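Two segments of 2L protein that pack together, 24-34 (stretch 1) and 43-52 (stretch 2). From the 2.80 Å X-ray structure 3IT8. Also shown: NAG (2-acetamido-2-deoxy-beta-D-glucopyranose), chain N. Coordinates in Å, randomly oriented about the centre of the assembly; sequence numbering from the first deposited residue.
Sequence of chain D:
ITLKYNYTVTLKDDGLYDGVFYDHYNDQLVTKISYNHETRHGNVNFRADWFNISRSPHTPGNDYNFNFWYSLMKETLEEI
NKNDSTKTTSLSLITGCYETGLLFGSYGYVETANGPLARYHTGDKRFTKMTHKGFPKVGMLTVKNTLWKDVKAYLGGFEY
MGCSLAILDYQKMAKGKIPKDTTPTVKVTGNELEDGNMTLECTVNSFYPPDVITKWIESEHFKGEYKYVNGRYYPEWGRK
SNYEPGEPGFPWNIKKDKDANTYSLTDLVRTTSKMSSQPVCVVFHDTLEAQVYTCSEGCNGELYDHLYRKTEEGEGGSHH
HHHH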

# COMPACT_ATOMS: atom_id res chain seq x y z
N HIS D 24 15.15 -15.98 34.85
CA HIS D 24 14.15 -15.34 35.70
C HIS D 24 13.08 -14.58 34.92
O HIS D 24 13.39 -13.71 34.09
N TYR D 25 11.82 -14.91 35.18
CA TYR D 25 10.69 -14.20 34.57
C TYR D 25 10.19 -13.33 35.73
O TYR D 25 9.69 -13.86 36.72
N ASN D 26 10.33 -12.01 35.62
CA ASN D 26 9.96 -11.12 36.72
C ASN D 26 10.89 -11.59 37.83
O ASN D 26 12.07 -11.80 37.58
N ASP D 27 10.38 -11.76 39.04
CA ASP D 27 11.23 -12.24 40.13
C ASP D 27 11.08 -13.74 40.32
O ASP D 27 11.51 -14.28 41.34
N GLN D 28 10.50 -14.43 39.34
CA GLN D 28 10.28 -15.87 39.42
C GLN D 28 11.36 -16.74 38.76
O GLN D 28 11.58 -16.68 37.55
N LEU D 29 12.02 -17.58 39.55
CA LEU D 29 13.04 -18.44 38.98
C LEU D 29 12.35 -19.44 38.04
O LEU D 29 11.37 -20.07 38.40
N VAL D 30 12.87 -19.57 36.83
CA VAL D 30 12.28 -20.50 35.88
C VAL D 30 13.20 -21.70 35.63
O VAL D 30 12.72 -22.83 35.50
N THR D 31 14.50 -21.45 35.56
CA THR D 31 15.47 -22.50 35.32
C THR D 31 16.80 -22.23 35.96
O THR D 31 17.27 -21.09 35.95
N LYS D 32 17.41 -23.27 36.52
CA LYS D 32 18.74 -23.15 37.09
C LYS D 32 19.55 -24.26 36.49
O LYS D 32 19.09 -25.41 36.41
N ILE D 33 20.75 -23.93 36.04
CA ILE D 33 21.65 -24.91 35.46
C ILE D 33 23.04 -24.69 36.03
O ILE D 33 23.47 -23.55 36.22
N SER D 34 23.73 -25.78 36.33
CA SER D 34 25.09 -25.67 36.87
C SER D 34 26.00 -26.69 36.20
O SER D 34 25.54 -27.75 35.76
N ASN D 43 23.74 -29.36 34.01
CA ASN D 43 22.58 -30.14 34.45
C ASN D 43 21.51 -29.18 34.91
O ASN D 43 21.81 -28.17 35.57
N VAL D 44 20.26 -29.48 34.59
CA VAL D 44 19.18 -28.60 35.03
C VAL D 44 18.91 -28.98 36.47
O VAL D 44 18.56 -30.13 36.74
N ASN D 45 19.07 -28.03 37.38
CA ASN D 45 18.84 -28.30 38.79
C ASN D 45 17.42 -27.92 39.17
O ASN D 45 16.82 -28.52 40.05
N PHE D 46 16.89 -26.91 38.50
CA PHE D 46 15.55 -26.45 38.81
C PHE D 46 14.79 -26.07 37.57
O PHE D 46 15.35 -25.54 36.59
N ARG D 47 13.50 -26.33 37.61
CA ARG D 47 12.60 -25.96 36.52
C ARG D 47 11.24 -25.64 37.09
O ARG D 47 10.60 -26.51 37.69
N ALA D 48 10.78 -24.40 36.94
CA ALA D 48 9.47 -24.02 37.46
C ALA D 48 8.39 -24.95 36.88
O ALA D 48 8.40 -25.27 35.69
N ASP D 49 7.48 -25.39 37.75
CA ASP D 49 6.40 -26.29 37.38
C ASP D 49 5.47 -25.72 36.30
O ASP D 49 4.91 -26.47 35.50
N TRP D 50 5.31 -24.40 36.26
CA TRP D 50 4.42 -23.77 35.29
C TRP D 50 5.00 -23.53 33.91
O TRP D 50 4.26 -23.18 32.98
N PHE D 51 6.30 -23.73 33.76
CA PHE D 51 6.95 -23.48 32.48
C PHE D 51 7.18 -24.73 31.64
O PHE D 51 8.04 -25.54 31.96
N ASN D 52 6.41 -24.89 30.57
CA ASN D 52 6.59 -26.02 29.67
C ASN D 52 7.50 -25.48 28.57
O ASN D 52 7.06 -24.77 27.66

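A beta bulge interrupts this antiparallel pairing: between Lys32 and Ile33 the register slips by one, so Asn45 has no partner of its own. Both Asn45 N (2.8 Å) and, weakly, Phe46 N (3.4 Å) donate to Lys32 O. The CA-to-CB bond of Asn45 points toward stretch 1, and with chi1 m its ND2 gives a very short hydrogen bond of 2.5 Å to Ser34 OG, the serine being p. The extra residue thus spends its side chain on a polar contact with the neighboring strand.

On either side of the bulge, side chains alternate between the two faces of the sheet. Lys32 and Phe46, both t, share one face, their CB atoms 3.8 Å apart; the lysine is t at all four chi angles, and its CE comes 3.7 Å from Asn45 ND2. Thr31, Ile33, Val44 and Arg47 lie on the other. There Ile33 (m) sets CG1 4.0 Å from CG2 of Val44 (t), a modest apolar contact near the surface.

Leu29 starts sideways, but its t/p rotamer brings CD2 over one face of the Phe46 ring, 3.6 Å from Phe46 CD2, a CH-pi contact.

Beyond the strand pairing, stretch 2 folds through a type I turn from Ala48 to Phe51 and delivers two aromatic rings to Val30. The CA-to-CB bond of Val30 points away, yet its t rotamer meets both: CG1 sits over one face of the Phe51 ring, 3.5 Å from Phe51 CD2, and CG2 is 3.9 Å from Trp50 CH2. Trp50 (p) also reaches Tyr25 (t), whose CD2 is 4.1 Å from Trp50 CH2, while Gln28 CB lies at the indole edge, 4.2 Å from Trp50 CZ2.

Asn52 (t) stays out of this packing and carries the glycan, its ND2 bonded covalently to NAG C1 at 1.5 Å.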

# COMPACT_ATOMS: atom_id res chain seq x y z
CB HIS D 24 14.81 -14.35 36.66
CG HIS D 24 15.54 -15.00 37.79
ND1 HIS D 24 14.89 -15.58 38.85
CD2 HIS D 24 16.86 -15.11 38.04
CE1 HIS D 24 15.79 -16.03 39.72
NE2 HIS D 24 16.99 -15.75 39.25
CB TYR D 25 9.59 -15.16 34.15
CG TYR D 25 8.41 -14.43 33.62
CD1 TYR D 25 8.48 -13.74 32.40
CD2 TYR D 25 7.23 -14.35 34.34
CE1 TYR D 25 7.41 -12.99 31.93
CE2 TYR D 25 6.14 -13.60 33.88
CZ TYR D 25 6.24 -12.93 32.68
OH TYR D 25 5.18 -12.18 32.22
CB ASN D 26 8.51 -11.31 37.16
CG ASN D 26 7.53 -10.69 36.19
OD1 ASN D 26 7.92 -9.94 35.29
ND2 ASN D 26 6.25 -10.98 36.37
CB ASP D 27 10.91 -11.50 41.44
CG ASP D 27 9.44 -11.59 41.84
OD1 ASP D 27 8.64 -12.26 41.14
OD2 ASP D 27 9.08 -10.97 42.88
CB GLN D 28 8.95 -16.24 38.76
CG GLN D 28 7.77 -15.49 39.27
CD GLN D 28 7.54 -15.72 40.74
OE1 GLN D 28 7.88 -14.86 41.57
NE2 GLN D 28 6.97 -16.88 41.08
CB LEU D 29 13.79 -19.17 40.09
CG LEU D 29 14.79 -20.20 39.57
CD1 LEU D 29 15.85 -19.50 38.71
CD2 LEU D 29 15.42 -20.96 40.75
CB VAL D 30 12.03 -19.81 34.54
CG1 VAL D 30 11.46 -20.80 33.54
CG2 VAL D 30 11.09 -18.66 34.73
CB THR D 31 15.73 -22.66 33.83
OG1 THR D 31 14.56 -23.16 33.19
CG2 THR D 31 16.86 -23.62 33.58
CB LYS D 32 18.75 -23.30 38.60
CG LYS D 32 20.17 -23.23 39.15
CD LYS D 32 20.23 -23.45 40.64
CE LYS D 32 21.66 -23.43 41.12
NZ LYS D 32 21.76 -23.75 42.57
CB ILE D 33 21.70 -24.77 33.93
CG1 ILE D 33 20.35 -25.20 33.33
CG2 ILE D 33 22.86 -25.60 33.36
CD1 ILE D 33 20.24 -24.91 31.83
CB SER D 34 25.08 -25.84 38.38
OG SER D 34 24.30 -26.95 38.73
CB ASN D 43 22.90 -31.05 35.63
CG ASN D 43 23.84 -32.16 35.27
OD1 ASN D 43 23.72 -32.79 34.21
ND2 ASN D 43 24.80 -32.42 36.16
CB VAL D 44 17.91 -28.81 34.22
CG1 VAL D 44 16.80 -27.95 34.80
CG2 VAL D 44 18.16 -28.45 32.78
CB ASN D 45 19.80 -27.50 39.67
CG ASN D 45 21.23 -27.61 39.21
OD1 ASN D 45 21.73 -28.70 38.96
ND2 ASN D 45 21.90 -26.47 39.09
CB PHE D 46 15.64 -25.24 39.73
CG PHE D 46 14.31 -24.70 40.14
CD1 PHE D 46 13.70 -25.14 41.30
CD2 PHE D 46 13.64 -23.77 39.34
CE1 PHE D 46 12.44 -24.67 41.67
CE2 PHE D 46 12.38 -23.30 39.69
CZ PHE D 46 11.78 -23.75 40.86
CB ARG D 47 12.46 -27.09 35.52
CG ARG D 47 11.50 -26.71 34.41
CD ARG D 47 12.17 -25.76 33.42
NE ARG D 47 12.74 -26.52 32.30
CZ ARG D 47 13.85 -26.18 31.65
NH1 ARG D 47 14.52 -25.09 31.99
NH2 ARG D 47 14.28 -26.93 30.64
CB ALA D 48 9.16 -22.59 37.10
CB ASP D 49 5.58 -26.65 38.62
CG ASP D 49 5.16 -25.42 39.41
OD1 ASP D 49 6.05 -24.73 39.97
OD2 ASP D 49 3.94 -25.14 39.47
CB TRP D 50 3.89 -22.45 35.82
CG TRP D 50 4.93 -21.47 36.27
CD1 TRP D 50 5.42 -21.31 37.54
CD2 TRP D 50 5.59 -20.49 35.47
NE1 TRP D 50 6.34 -20.28 37.58
CE2 TRP D 50 6.46 -19.76 36.32
CE3 TRP D 50 5.53 -20.14 34.11
CZ2 TRP D 50 7.26 -18.72 35.85
CZ3 TRP D 50 6.32 -19.10 33.65
CH2 TRP D 50 7.18 -18.40 34.52
CB PHE D 51 8.28 -22.77 32.74
CG PHE D 51 8.95 -22.28 31.49
CD1 PHE D 51 8.41 -21.21 30.76
CD2 PHE D 51 10.13 -22.86 31.03
CE1 PHE D 51 9.04 -20.74 29.61
CE2 PHE D 51 10.77 -22.40 29.88
CZ PHE D 51 10.22 -21.34 29.16
CB ASN D 52 5.24 -26.48 29.08
CG ASN D 52 5.40 -27.49 27.94
OD1 ASN D 52 5.95 -27.16 26.90
ND2 ASN D 52 4.97 -28.74 28.14
C1 NAG N . 3.70 -29.23 27.61
C2 NAG N . 3.89 -29.79 26.16
C3 NAG N . 2.83 -30.84 25.73
C4 NAG N . 2.46 -31.79 26.86
C5 NAG N . 2.05 -30.92 28.03
C6 NAG N . 1.45 -31.67 29.19
C7 NAG N . 2.85 -28.62 24.32
C8 NAG N . 1.54 -27.99 24.79
N2 NAG N . 3.84 -28.70 25.21
O3 NAG N . 3.31 -31.59 24.62
O4 NAG N . 1.38 -32.63 26.46
O5 NAG N . 3.21 -30.23 28.51
O6 NAG N . 0.97 -30.75 30.17
O7 NAG N . 2.94 -29.04 23.16